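Local atomic coordinates of LacI family sugar-binding transcriptional regulator (Enterococcus faecalis V583, PDB entry 4RK0), a protein that binds ribose through its sugar-binding module and probably regulates transcription as a DNA-binding repressor of the LacI family. Residues V105-Y110 / I229-F234; V14-I17 / F21-Q24; Y213-M218 / I265-T270; K145-V150 / G181-N186. One frame throughout, in Å; residues are numbered along the deposited sequence.

Contact 1. Residues V105-Y110 / I229-F234; sequences VLTDDY and IAQPVF. With RIB (alpha-D-ribofuranose), chain E.
T107 and Q231 meet through a hydrogen bond between their side chains. T107 OG1 donates to Q231 OE1 at 2.7 Å. The hydroxyl comes from above the carbonyl plane, 45° out of it, and the two side chains cross at about a right angle. OG1 sits between the backbone N and the carbonyl carbon of T107 (chi1 69°), which turns it to the amide.

The other end of the same amide faces the sugar. Q231 NE2 donates to O2 of the ribose at 3.1 Å, and the bond is nearly straight at 174°. NE2 also bonds to D214 OD1. The amide is therefore held at both its oxygen and its nitrogen.

Apolar packing is slight. T107 CG2 approaches P232 CD at 4.4 Å.

Both segments run from a strand into a helix. D108 lies just before helix 109-122, and its OD1 caps a backbone N in the first turn. P232 takes the equivalent place before helix 233-249. D109 forms a salt bridge with R143, which also binds the ribose.

D214 OD1, a carboxylate oxygen, takes a hydrogen bond from Q231 NE2. This sets the amide with its nitrogen toward D214 and the sugar and its oxygen toward the T107 hydroxyl. T107 then acts as a second-shell residue that helps to position Q231.

Contact 2. Residues V14-I17 / F21-Q24; sequences VPDI and FFAQ. With RIB (alpha-D-ribofuranose), chain E.
F22, in the first turn of helix 20-35, packs its ring against the loop 14-17, touching V14, P15 and D16. The residue before it, F21, turns to the ribose instead. A chi1 of 179° swings the F21 ring away from its own backbone N and lays one face on the sugar, CE2 of F21 lying 3.4 Å from ribose C2. F21 CD2 also sits over the centre of the F22 ring, 3.6 Å above its plane.

P15 covers the opposite face of F22. P15 CD makes a CH-pi contact 3.9 Å from the F22 ring centroid, displaced toward the rim. V14 CB adds apolar contact at F22 CD1. The carboxylate of D16 stands nearly perpendicular to the F22 ring, and its OD1 bonds to N19 N. D16 O is buried with no polar partner and lies against F22 CB. F22 CZ reaches ribose C1 at 3.5 Å.

A23 follows, its CB 3.9 Å from I17 O. A23 also packs on T18 of the second subunit, and I17 on I26 of that subunit.

Aromatic rings packed against a sugar are a familiar feature of carbohydrate-binding sites. Here they come from the strand-loop-helix turn that follows the first strand of the Rossmann-like N-terminal subdomain.

Contact 3. Residues Y213-M218 / I265-T270; sequences YDNVDM and IERFST. With RIB (alpha-D-ribofuranose), chain E.
N215 meets R267 and I265, and it is the hub of this surface contact. Its side chain presents OD1 to the guanidinium. R267 grips that one oxygen end-on with two nitrogens. R267 NH2 donates to N215 OD1 at 3.0 Å, in the carbonyl plane and on a lone pair. R267 NH1 donates to N215 OD1 at the same 3.0 Å, but tilted 28° from that plane. The amide and guanidinium planes lie at a shallow angle to each other.

Within 265-270, I265 CG2 lies over one face of the R267 guanidinium. Across the contact, I265 CG1 comes 4.1 Å from N215 ND2.

R267 has further partners. NH1 bonds to L226 O, and NH2 forms a salt bridge with E220.

Next to N215, D214 faces the ribose. O3 of the sugar donates to D214 OD1 at 2.6 Å. The approach of ribose O5 to D214 OD2 is too short to be a reliable measure of that bond.

Because both R267 donors share one acceptor, neither hydrogen bond is straight (N-H...O 148° for NH2 and 145° for NH1). The cation probably polarises the amide carbonyl, while E220 would offset its charge.

Contact 4. Residues K145-V150 / G181-N186; sequences KGFCSV and GIFAIN. With RIB (alpha-D-ribofuranose), chain E.
F147 and F183 meet ring to ring. The closest atoms are F147 CD2 and F183 CD2, 3.4 Å apart. The ring planes are near parallel, 16° apart, but the rings are slid so far that they barely overlap. Their centroids lie 5.3 Å apart, and the side chains run past each other in opposite directions. Both rings point away from their own backbone nitrogens (chi1 -171° for F147 and 179° for F183), and each is carried across to the other.

The next shell comes from helix 109-122. A117 packs on F147 and A116 on F183, so this one helix contributes to both rings.

Further out, the backbones hold the pair in place. F183 lies in strand 181-184, hydrogen-bonded to I129 and V131 of strand 127-132. F147 lies in helix 138-150. Within 145-150, S149 OG donates to G146 O at 2.6 Å.

Beyond the strand, the chain reaches the sugar. N186 ND2 donates to ribose O5 at 2.9 Å. N186 OD1 caps the start of helix 187-199, so both ends of the amide are engaged. R143, about one turn before F147 in helix 138-150, bonds to I185 O through NH1 and to the ribose through NH2.

This is a helix packed on a parallel sheet, as in a Rossmann-like subdomain. As is usual there, the loop at the C-terminal end of strand 181-184 carries a ligand-binding residue.

In the fold
From the N terminus, contact 2 closes first, around a short turn between strand 9-14 and helix 20-35. Contact 1 opens at 105-110 and closes a long loop at 229-234. Contact 4 is nested inside it, joining helix 138-150 to strand 181-184. Contact 3 crosses contact 1: it opens at 213-218, before contact 1 closes, and ends at 265-270. Contact 2 lies at the end of strand 9-14 of the seven-stranded sheet; contact 4 packs helix 138-150 on the four-stranded one. Contact 1 lies between them, consistent with the crossover region of the two-lobed LacI fold. Each contact includes at least one residue that touches the ribose, and contacts 2 and 3 also touch the second subunit.

Contact 1. Residues V105-Y110 / I229-F234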
loop_
_atom_site.group_PDB
_atom_site.type_symbol
_atom_site.label_atom_id
_atom_site.label_comp_id
_atom_site.label_asym_id
_atom_site.label_seq_id
_atom_site.Cartn_x
_atom_site.Cartn_y
_atom_site.Cartn_z
ATOM N N VAL A 105 -5.137 13.149 17.120
ATOM C CA VAL A 105 -3.667 13.074 17.064
ATOM C C VAL A 105 -3.213 13.678 15.745
ATOM O O VAL A 105 -3.552 13.145 14.701
ATOM C CB VAL A 105 -3.177 11.632 17.127
ATOM C CG1 VAL A 105 -1.663 11.638 17.342
ATOM C CG2 VAL A 105 -3.889 10.889 18.250
ATOM N N LEU A 106 -2.484 14.788 15.808
ATOM C CA LEU A 106 -1.999 15.473 14.633
ATOM C C LEU A 106 -0.520 15.181 14.442
ATOM O O LEU A 106 0.146 14.665 15.346
ATOM C CB LEU A 106 -2.193 16.974 14.800
ATOM C CG LEU A 106 -3.671 17.430 14.730
ATOM C CD1 LEU A 106 -4.422 17.112 16.012
ATOM C CD2 LEU A 106 -3.749 18.905 14.381
ATOM N N THR A 107 0.003 15.489 13.260
ATOM C CA THR A 107 1.417 15.618 13.115
ATOM C C THR A 107 1.668 17.056 12.718
ATOM O O THR A 107 0.739 17.785 12.314
ATOM C CB THR A 107 2.016 14.629 12.105
ATOM O OG1 THR A 107 1.582 14.982 10.794
ATOM C CG2 THR A 107 1.591 13.224 12.412
ATOM N N ASP A 108 2.916 17.482 12.830
ATOM C CA ASP A 108 3.198 18.889 12.731
ATOM C C ASP A 108 3.384 19.383 11.292
ATOM O O ASP A 108 4.484 19.685 10.879
ATOM C CB ASP A 108 4.415 19.243 13.576
ATOM C CG ASP A 108 4.488 20.740 13.885
ATOM O OD1 ASP A 108 3.864 21.587 13.173
ATOM O OD2 ASP A 108 5.190 21.066 14.854
ATOM N N ASP A 109 2.275 19.512 10.573
ATOM C CA ASP A 109 2.285 19.859 9.150
ATOM C C ASP A 109 2.908 21.209 8.884
ATOM O O ASP A 109 3.636 21.415 7.912
ATOM C CB ASP A 109 0.850 19.824 8.595
ATOM C CG ASP A 109 0.251 18.434 8.640
ATOM O OD1 ASP A 109 0.655 17.570 7.832
ATOM O OD2 ASP A 109 -0.590 18.195 9.501
ATOM N N TYR A 110 2.605 22.156 9.764
ATOM C CA TYR A 110 3.147 23.479 9.633
ATOM C C TYR A 110 4.654 23.500 9.702
ATOM O O TYR A 110 5.317 24.129 8.888
ATOM C CB TYR A 110 2.559 24.353 10.758
ATOM C CG TYR A 110 2.878 25.828 10.621
ATOM C CD1 TYR A 110 2.071 26.665 9.852
ATOM C CD2 TYR A 110 3.935 26.397 11.303
ATOM C CE1 TYR A 110 2.324 28.041 9.758
ATOM C CE2 TYR A 110 4.208 27.760 11.202
ATOM C CZ TYR A 110 3.402 28.574 10.427
ATOM O OH TYR A 110 3.669 29.924 10.326
ATOM N N ILE A 229 9.984 15.011 3.972
ATOM C CA ILE A 229 9.658 15.269 5.370
ATOM C C ILE A 229 9.032 14.045 5.938
ATOM O O ILE A 229 8.027 13.583 5.412
ATOM C CB ILE A 229 8.648 16.429 5.490
ATOM C CG1 ILE A 229 9.226 17.709 4.931
ATOM C CG2 ILE A 229 8.258 16.619 6.963
ATOM C CD1 ILE A 229 10.623 18.073 5.371
ATOM N N ALA A 230 9.613 13.495 7.003
ATOM C CA ALA A 230 9.110 12.271 7.570
ATOM C C ALA A 230 8.004 12.512 8.601
ATOM O O ALA A 230 8.193 13.242 9.562
ATOM C CB ALA A 230 10.232 11.464 8.244
ATOM N N GLN A 231 6.874 11.859 8.384
ATOM C CA GLN A 231 5.818 11.728 9.394
ATOM C C GLN A 231 5.964 10.392 10.093
ATOM O O GLN A 231 6.221 9.410 9.436
ATOM C CB GLN A 231 4.425 11.719 8.757
ATOM C CG GLN A 231 4.016 13.022 8.079
ATOM C CD GLN A 231 2.523 13.079 7.896
ATOM O OE1 GLN A 231 1.772 13.099 8.883
ATOM N NE2 GLN A 231 2.066 13.050 6.643
ATOM N N PRO A 232 5.738 10.351 11.419
ATOM C CA PRO A 232 5.851 9.122 12.188
ATOM C C PRO A 232 4.562 8.342 12.157
ATOM O O PRO A 232 3.844 8.286 13.157
ATOM C CB PRO A 232 6.195 9.628 13.603
ATOM C CG PRO A 232 5.551 10.980 13.683
ATOM C CD PRO A 232 5.656 11.548 12.283
ATOM N N VAL A 233 4.274 7.758 11.001
ATOM C CA VAL A 233 2.939 7.239 10.701
ATOM C C VAL A 233 2.593 5.991 11.441
ATOM O O VAL A 233 1.448 5.840 11.877
ATOM C CB VAL A 233 2.612 7.071 9.165
ATOM C CG1 VAL A 233 3.548 6.091 8.449
ATOM C CG2 VAL A 233 1.161 6.690 8.973
ATOM N N PHE A 234 3.566 5.099 11.624
ATOM C CA PHE A 234 3.322 3.879 12.413
ATOM C C PHE A 234 2.950 4.297 13.810
ATOM O O PHE A 234 1.939 3.838 14.367
ATOM C CB PHE A 234 4.571 2.975 12.466
ATOM C CG PHE A 234 4.308 1.655 13.071
ATOM C CD1 PHE A 234 3.599 0.726 12.369
ATOM C CD2 PHE A 234 4.678 1.365 14.366
ATOM C CE1 PHE A 234 3.323 -0.525 12.910
ATOM C CE2 PHE A 234 4.418 0.114 14.921
ATOM C CZ PHE A 234 3.743 -0.830 14.194
HETATM O O5 RIB E . 0.432 10.981 1.674
HETATM C C5 RIB E . -0.953 10.968 1.980
HETATM C C4 RIB E . -1.230 12.287 2.558
HETATM O O4 RIB E . -2.636 12.539 2.817
HETATM C C3 RIB E . -0.352 12.128 3.783
HETATM O O3 RIB E . 0.618 13.163 3.610
HETATM C C2 RIB E . -1.392 12.245 4.900
HETATM O O2 RIB E . -0.980 13.137 5.907
HETATM C C1 RIB E . -2.752 12.546 4.247
HETATM O O1 RIB E . -3.390 13.673 4.823
#

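Contact 2. Residues V14-I17 / F21-Q24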
loop_
_atom_site.group_PDB
_atom_site.type_symbol
_atom_site.label_atom_id
_atom_site.label_comp_id
_atom_site.label_asym_id
_atom_site.label_seq_id
_atom_site.Cartn_x
_atom_site.Cartn_y
_atom_site.Cartn_z
ATOM N N VAL A 14 -10.496 5.726 6.537
ATOM C CA VAL A 14 -9.373 6.444 5.937
ATOM C C VAL A 14 -9.701 6.791 4.477
ATOM O O VAL A 14 -10.591 6.183 3.903
ATOM C CB VAL A 14 -8.089 5.598 5.980
ATOM C CG1 VAL A 14 -7.687 5.365 7.424
ATOM C CG2 VAL A 14 -8.305 4.287 5.281
ATOM N N PRO A 15 -8.973 7.744 3.896
ATOM C CA PRO A 15 -9.202 8.151 2.522
ATOM C C PRO A 15 -8.982 7.040 1.522
ATOM O O PRO A 15 -9.741 6.948 0.572
ATOM C CB PRO A 15 -8.197 9.289 2.321
ATOM C CG PRO A 15 -7.998 9.859 3.683
ATOM C CD PRO A 15 -8.052 8.659 4.593
ATOM N N ASP A 16 -7.937 6.232 1.723
ATOM C CA ASP A 16 -7.625 5.121 0.843
ATOM C C ASP A 16 -6.656 4.166 1.534
ATOM O O ASP A 16 -6.128 4.478 2.594
ATOM C CB ASP A 16 -7.064 5.606 -0.489
ATOM C CG ASP A 16 -5.654 6.123 -0.370
ATOM O OD1 ASP A 16 -4.777 5.375 0.128
ATOM O OD2 ASP A 16 -5.424 7.279 -0.745
ATOM N N ILE A 17 -6.421 3.005 0.936
ATOM C CA ILE A 17 -5.431 2.073 1.468
ATOM C C ILE A 17 -4.296 1.793 0.483
ATOM O O ILE A 17 -3.374 1.043 0.782
ATOM C CB ILE A 17 -6.076 0.740 1.891
ATOM C CG1 ILE A 17 -6.938 0.138 0.768
ATOM C CG2 ILE A 17 -6.915 0.975 3.137
ATOM C CD1 ILE A 17 -7.197 -1.345 0.931
ATOM N N PHE A 21 1.193 5.514 2.896
ATOM C CA PHE A 21 0.961 6.249 4.140
ATOM C C PHE A 21 -0.176 5.653 4.949
ATOM O O PHE A 21 -0.015 5.411 6.160
ATOM C CB PHE A 21 0.705 7.735 3.888
ATOM C CG PHE A 21 0.432 8.509 5.138
ATOM C CD1 PHE A 21 1.474 8.945 5.911
ATOM C CD2 PHE A 21 -0.858 8.738 5.560
ATOM C CE1 PHE A 21 1.254 9.640 7.089
ATOM C CE2 PHE A 21 -1.092 9.400 6.751
ATOM C CZ PHE A 21 -0.011 9.868 7.514
ATOM N N PHE A 22 -1.333 5.442 4.331
ATOM C CA PHE A 22 -2.506 4.977 5.086
ATOM C C PHE A 22 -2.426 3.501 5.371
ATOM O O PHE A 22 -2.941 3.041 6.364
ATOM C CB PHE A 22 -3.793 5.301 4.377
ATOM C CG PHE A 22 -4.069 6.768 4.326
ATOM C CD1 PHE A 22 -4.287 7.479 5.486
ATOM C CD2 PHE A 22 -3.997 7.450 3.138
ATOM C CE1 PHE A 22 -4.487 8.829 5.431
ATOM C CE2 PHE A 22 -4.226 8.776 3.073
ATOM C CZ PHE A 22 -4.467 9.480 4.230
ATOM N N ALA A 23 -1.695 2.770 4.551
ATOM C CA ALA A 23 -1.470 1.359 4.879
ATOM C C ALA A 23 -0.648 1.207 6.154
ATOM O O ALA A 23 -0.941 0.337 6.983
ATOM C CB ALA A 23 -0.815 0.621 3.707
ATOM N N GLN A 24 0.367 2.060 6.323
ATOM C CA GLN A 24 1.210 2.002 7.516
ATOM C C GLN A 24 0.472 2.542 8.715
ATOM O O GLN A 24 0.667 2.078 9.828
ATOM C CB GLN A 24 2.504 2.769 7.293
ATOM C CG GLN A 24 3.513 2.056 6.429
ATOM C CD GLN A 24 4.080 0.792 7.065
ATOM O OE1 GLN A 24 3.844 0.485 8.231
ATOM N NE2 GLN A 24 4.829 0.040 6.272
HETATM O O5 RIB E . 0.432 10.981 1.674
HETATM C C5 RIB E . -0.953 10.968 1.980
HETATM C C4 RIB E . -1.230 12.287 2.558
HETATM O O4 RIB E . -2.636 12.539 2.817
HETATM C C3 RIB E . -0.352 12.128 3.783
HETATM O O3 RIB E . 0.618 13.163 3.610
HETATM C C2 RIB E . -1.392 12.245 4.900
HETATM O O2 RIB E . -0.980 13.137 5.907
HETATM C C1 RIB E . -2.752 12.546 4.247
HETATM O O1 RIB E . -3.390 13.673 4.823
#

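Contact 3. Residues Y213-M218 / I265-T270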
loop_
_atom_site.group_PDB
_atom_site.type_symbol
_atom_site.label_atom_id
_atom_site.label_comp_id
_atom_site.label_asym_id
_atom_site.label_seq_id
_atom_site.Cartn_x
_atom_site.Cartn_y
_atom_site.Cartn_z
ATOM N N TYR A 213 6.896 14.703 0.795
ATOM C CA TYR A 213 6.361 14.678 2.125
ATOM C C TYR A 213 5.767 13.301 2.492
ATOM O O TYR A 213 4.922 12.754 1.773
ATOM C CB TYR A 213 5.320 15.783 2.258
ATOM C CG TYR A 213 5.143 16.313 3.669
ATOM C CD1 TYR A 213 4.472 15.568 4.643
ATOM C CD2 TYR A 213 5.610 17.571 4.028
ATOM C CE1 TYR A 213 4.312 16.054 5.941
ATOM C CE2 TYR A 213 5.400 18.074 5.314
ATOM C CZ TYR A 213 4.764 17.292 6.265
ATOM O OH TYR A 213 4.587 17.748 7.567
ATOM N N ASP A 214 6.243 12.763 3.606
ATOM C CA ASP A 214 5.734 11.566 4.317
ATOM C C ASP A 214 6.857 10.629 4.751
ATOM O O ASP A 214 6.813 10.049 5.833
ATOM C CB ASP A 214 4.744 10.704 3.546
ATOM C CG ASP A 214 3.349 11.329 3.387
ATOM O OD1 ASP A 214 2.985 12.250 4.155
ATOM O OD2 ASP A 214 2.574 10.795 2.545
ATOM N N ASN A 215 7.800 10.432 3.857
ATOM C CA ASN A 215 8.825 9.418 3.990
ATOM C C ASN A 215 8.294 8.025 3.940
ATOM O O ASN A 215 8.661 7.187 4.740
ATOM C CB ASN A 215 9.656 9.619 5.233
ATOM C CG ASN A 215 10.935 8.783 5.227
ATOM O OD1 ASN A 215 11.557 8.617 4.204
ATOM N ND2 ASN A 215 11.305 8.253 6.374
ATOM N N VAL A 216 7.489 7.751 2.929
ATOM C CA VAL A 216 6.977 6.400 2.743
ATOM C C VAL A 216 8.181 5.527 2.325
ATOM O O VAL A 216 9.237 6.032 1.962
ATOM C CB VAL A 216 5.823 6.323 1.704
ATOM C CG1 VAL A 216 4.603 7.155 2.147
ATOM C CG2 VAL A 216 6.270 6.770 0.322
ATOM N N ASP A 217 8.019 4.227 2.384
ATOM C CA ASP A 217 9.175 3.330 2.227
ATOM C C ASP A 217 9.796 3.431 0.843
ATOM O O ASP A 217 11.031 3.378 0.702
ATOM C CB ASP A 217 8.775 1.890 2.572
ATOM C CG ASP A 217 9.083 1.540 4.016
ATOM O OD1 ASP A 217 10.194 1.870 4.482
ATOM O OD2 ASP A 217 8.224 0.936 4.690
ATOM N N MET A 218 8.950 3.640 -0.164
ATOM C CA MET A 218 9.395 3.798 -1.553
ATOM C C MET A 218 10.396 4.928 -1.809
ATOM O O MET A 218 11.010 4.941 -2.873
ATOM C CB MET A 218 8.208 3.980 -2.526
ATOM C CG MET A 218 7.616 2.690 -3.116
ATOM S SD MET A 218 8.742 1.478 -3.839
ATOM C CE MET A 218 8.988 1.998 -5.491
ATOM N N ILE A 265 14.394 14.470 6.010
ATOM C CA ILE A 265 15.257 13.341 5.646
ATOM C C ILE A 265 15.913 13.703 4.372
ATOM O O ILE A 265 15.260 13.723 3.345
ATOM C CB ILE A 265 14.473 12.048 5.400
ATOM C CG1 ILE A 265 13.585 11.713 6.596
ATOM C CG2 ILE A 265 15.449 10.882 5.151
ATOM C CD1 ILE A 265 14.324 11.448 7.886
ATOM N N GLU A 266 17.202 14.020 4.421
ATOM C CA GLU A 266 17.908 14.434 3.238
ATOM C C GLU A 266 18.468 13.227 2.520
ATOM O O GLU A 266 19.189 12.406 3.112
ATOM C CB GLU A 266 19.012 15.424 3.598
ATOM C CG GLU A 266 19.794 15.986 2.422
ATOM C CD GLU A 266 20.597 17.229 2.794
ATOM O OE1 GLU A 266 20.584 17.609 3.986
ATOM O OE2 GLU A 266 21.236 17.832 1.899
ATOM N N ARG A 267 18.106 13.119 1.248
ATOM C CA ARG A 267 18.610 12.069 0.380
ATOM C C ARG A 267 19.282 12.700 -0.817
ATOM O O ARG A 267 20.206 13.542 -0.647
ATOM C CB ARG A 267 17.487 11.072 0.033
ATOM C CG ARG A 267 17.003 10.330 1.229
ATOM C CD ARG A 267 16.198 9.093 0.854
ATOM N NE ARG A 267 15.802 8.371 2.051
ATOM C CZ ARG A 267 14.622 8.503 2.679
ATOM N NH1 ARG A 267 13.718 9.379 2.248
ATOM N NH2 ARG A 267 14.361 7.780 3.761
ATOM N N PHE A 268 18.865 12.349 -2.033
ATOM C CA PHE A 268 19.633 12.709 -3.195
ATOM C C PHE A 268 18.847 13.416 -4.266
ATOM O O PHE A 268 19.340 13.637 -5.383
ATOM C CB PHE A 268 20.396 11.469 -3.710
ATOM C CG PHE A 268 21.492 11.049 -2.783
ATOM C CD1 PHE A 268 22.726 11.701 -2.807
ATOM C CD2 PHE A 268 21.279 10.080 -1.809
ATOM C CE1 PHE A 268 23.736 11.353 -1.925
ATOM C CE2 PHE A 268 22.294 9.728 -0.914
ATOM C CZ PHE A 268 23.521 10.365 -0.977
ATOM N N SER A 269 17.655 13.880 -3.930
ATOM C CA SER A 269 16.807 14.482 -4.960
ATOM C C SER A 269 16.858 16.017 -5.032
ATOM O O SER A 269 16.162 16.607 -5.818
ATOM C CB SER A 269 15.359 13.989 -4.775
ATOM O OG SER A 269 14.777 14.536 -3.610
ATOM N N THR A 270 17.675 16.641 -4.199
ATOM C CA THR A 270 17.966 18.066 -4.345
ATOM C C THR A 270 19.444 18.341 -4.494
ATOM O O THR A 270 20.283 17.548 -4.079
ATOM C CB THR A 270 17.448 18.873 -3.121
ATOM O OG1 THR A 270 18.254 18.590 -1.964
ATOM C CG2 THR A 270 15.995 18.525 -2.816
HETATM O O5 RIB E . 0.432 10.981 1.674
HETATM C C5 RIB E . -0.953 10.968 1.980
HETATM C C4 RIB E . -1.230 12.287 2.558
HETATM O O4 RIB E . -2.636 12.539 2.817
HETATM C C3 RIB E . -0.352 12.128 3.783
HETATM O O3 RIB E . 0.618 13.163 3.610
HETATM C C2 RIB E . -1.392 12.245 4.900
HETATM O O2 RIB E . -0.980 13.137 5.907
HETATM C C1 RIB E . -2.752 12.546 4.247
HETATM O O1 RIB E . -3.390 13.673 4.823
#

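Contact 4. Residues K145-V150 / G181-N186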
loop_
_atom_site.group_PDB
_atom_site.type_symbol
_atom_site.label_atom_id
_atom_site.label_comp_id
_atom_site.label_asym_id
_atom_site.label_seq_id
_atom_site.Cartn_x
_atom_site.Cartn_y
_atom_site.Cartn_z
ATOM N N LYS A 145 1.038 26.592 4.220
ATOM C CA LYS A 145 1.090 27.742 5.176
ATOM C C LYS A 145 2.440 27.799 5.881
ATOM O O LYS A 145 3.070 28.851 5.960
ATOM C CB LYS A 145 -0.040 27.633 6.198
ATOM C CG LYS A 145 -0.313 28.918 6.979
ATOM C CD LYS A 145 -1.810 29.176 7.128
ATOM C CE LYS A 145 -2.123 30.031 8.344
ATOM N NZ LYS A 145 -2.007 29.237 9.599
ATOM N N GLY A 146 2.927 26.659 6.362
ATOM C CA GLY A 146 4.252 26.655 6.995
ATOM C C GLY A 146 5.349 26.977 6.007
ATOM O O GLY A 146 6.296 27.719 6.312
ATOM N N PHE A 147 5.234 26.435 4.795
ATOM C CA PHE A 147 6.184 26.738 3.737
ATOM C C PHE A 147 6.280 28.259 3.497
ATOM O O PHE A 147 7.376 28.833 3.477
ATOM C CB PHE A 147 5.792 25.992 2.478
ATOM C CG PHE A 147 6.794 26.062 1.384
ATOM C CD1 PHE A 147 6.795 27.120 0.485
ATOM C CD2 PHE A 147 7.764 25.058 1.242
ATOM C CE1 PHE A 147 7.732 27.186 -0.519
ATOM C CE2 PHE A 147 8.694 25.114 0.224
ATOM C CZ PHE A 147 8.687 26.184 -0.658
ATOM N N CYS A 148 5.134 28.918 3.358
ATOM C CA CYS A 148 5.134 30.360 3.045
ATOM C C CYS A 148 5.433 31.215 4.289
ATOM O O CYS A 148 5.748 32.387 4.172
ATOM C CB CYS A 148 3.817 30.762 2.393
ATOM S SG CYS A 148 3.575 29.861 0.830
ATOM N N SER A 149 5.383 30.623 5.476
ATOM C CA SER A 149 5.737 31.357 6.700
ATOM C C SER A 149 7.223 31.773 6.743
ATOM O O SER A 149 7.578 32.748 7.431
ATOM C CB SER A 149 5.375 30.561 7.949
ATOM O OG SER A 149 6.304 29.526 8.201
ATOM N N VAL A 150 8.077 31.046 6.014
ATOM C CA VAL A 150 9.526 31.287 6.030
ATOM C C VAL A 150 10.158 31.523 4.671
ATOM O O VAL A 150 11.248 32.090 4.607
ATOM C CB VAL A 150 10.304 30.134 6.688
ATOM C CG1 VAL A 150 9.878 29.992 8.139
ATOM C CG2 VAL A 150 10.126 28.829 5.916
ATOM N N GLY A 181 13.047 24.252 -8.241
ATOM C CA GLY A 181 12.842 23.429 -7.051
ATOM C C GLY A 181 11.360 23.152 -6.907
ATOM O O GLY A 181 10.554 24.013 -7.150
ATOM N N ILE A 182 10.990 21.955 -6.482
ATOM C CA ILE A 182 9.585 21.616 -6.408
ATOM C C ILE A 182 9.329 21.008 -5.055
ATOM O O ILE A 182 10.057 20.104 -4.648
ATOM C CB ILE A 182 9.160 20.604 -7.502
ATOM C CG1 ILE A 182 9.531 21.098 -8.887
ATOM C CG2 ILE A 182 7.675 20.272 -7.419
ATOM C CD1 ILE A 182 9.640 19.966 -9.905
ATOM N N PHE A 183 8.336 21.546 -4.334
ATOM C CA PHE A 183 7.824 20.900 -3.105
ATOM C C PHE A 183 6.577 20.116 -3.449
ATOM O O PHE A 183 5.539 20.707 -3.731
ATOM C CB PHE A 183 7.555 21.970 -1.986
ATOM C CG PHE A 183 7.003 21.430 -0.697
ATOM C CD1 PHE A 183 7.287 20.154 -0.226
ATOM C CD2 PHE A 183 6.198 22.267 0.104
ATOM C CE1 PHE A 183 6.761 19.705 0.974
ATOM C CE2 PHE A 183 5.683 21.828 1.294
ATOM C CZ PHE A 183 5.964 20.545 1.756
ATOM N N ALA A 184 6.671 18.781 -3.436
ATOM C CA ALA A 184 5.543 17.929 -3.671
ATOM C C ALA A 184 4.875 17.675 -2.335
ATOM O O ALA A 184 5.530 17.235 -1.396
ATOM C CB ALA A 184 5.974 16.622 -4.296
ATOM N N ILE A 185 3.571 17.936 -2.248
ATOM C CA ILE A 185 2.919 17.958 -0.940
ATOM C C ILE A 185 2.720 16.571 -0.363
ATOM O O ILE A 185 2.414 16.430 0.813
ATOM C CB ILE A 185 1.620 18.795 -0.972
ATOM C CG1 ILE A 185 1.527 19.700 0.237
ATOM C CG2 ILE A 185 0.416 17.913 -1.077
ATOM C CD1 ILE A 185 2.420 20.889 0.145
ATOM N N ASN A 186 2.906 15.535 -1.179
ATOM C CA ASN A 186 3.134 14.203 -0.631
ATOM C C ASN A 186 4.070 13.400 -1.537
ATOM O O ASN A 186 4.354 13.817 -2.676
ATOM C CB ASN A 186 1.865 13.446 -0.261
ATOM C CG ASN A 186 1.156 12.816 -1.437
ATOM O OD1 ASN A 186 1.334 13.204 -2.592
ATOM N ND2 ASN A 186 0.306 11.848 -1.129
HETATM O O5 RIB E . 0.432 10.981 1.674
HETATM C C5 RIB E . -0.953 10.968 1.980
HETATM C C4 RIB E . -1.230 12.287 2.558
HETATM O O4 RIB E . -2.636 12.539 2.817
HETATM C C3 RIB E . -0.352 12.128 3.783
HETATM O O3 RIB E . 0.618 13.163 3.610
HETATM C C2 RIB E . -1.392 12.245 4.900
HETATM O O2 RIB E . -0.980 13.137 5.907
HETATM C C1 RIB E . -2.752 12.546 4.247
HETATM O O1 RIB E . -3.390 13.673 4.823
#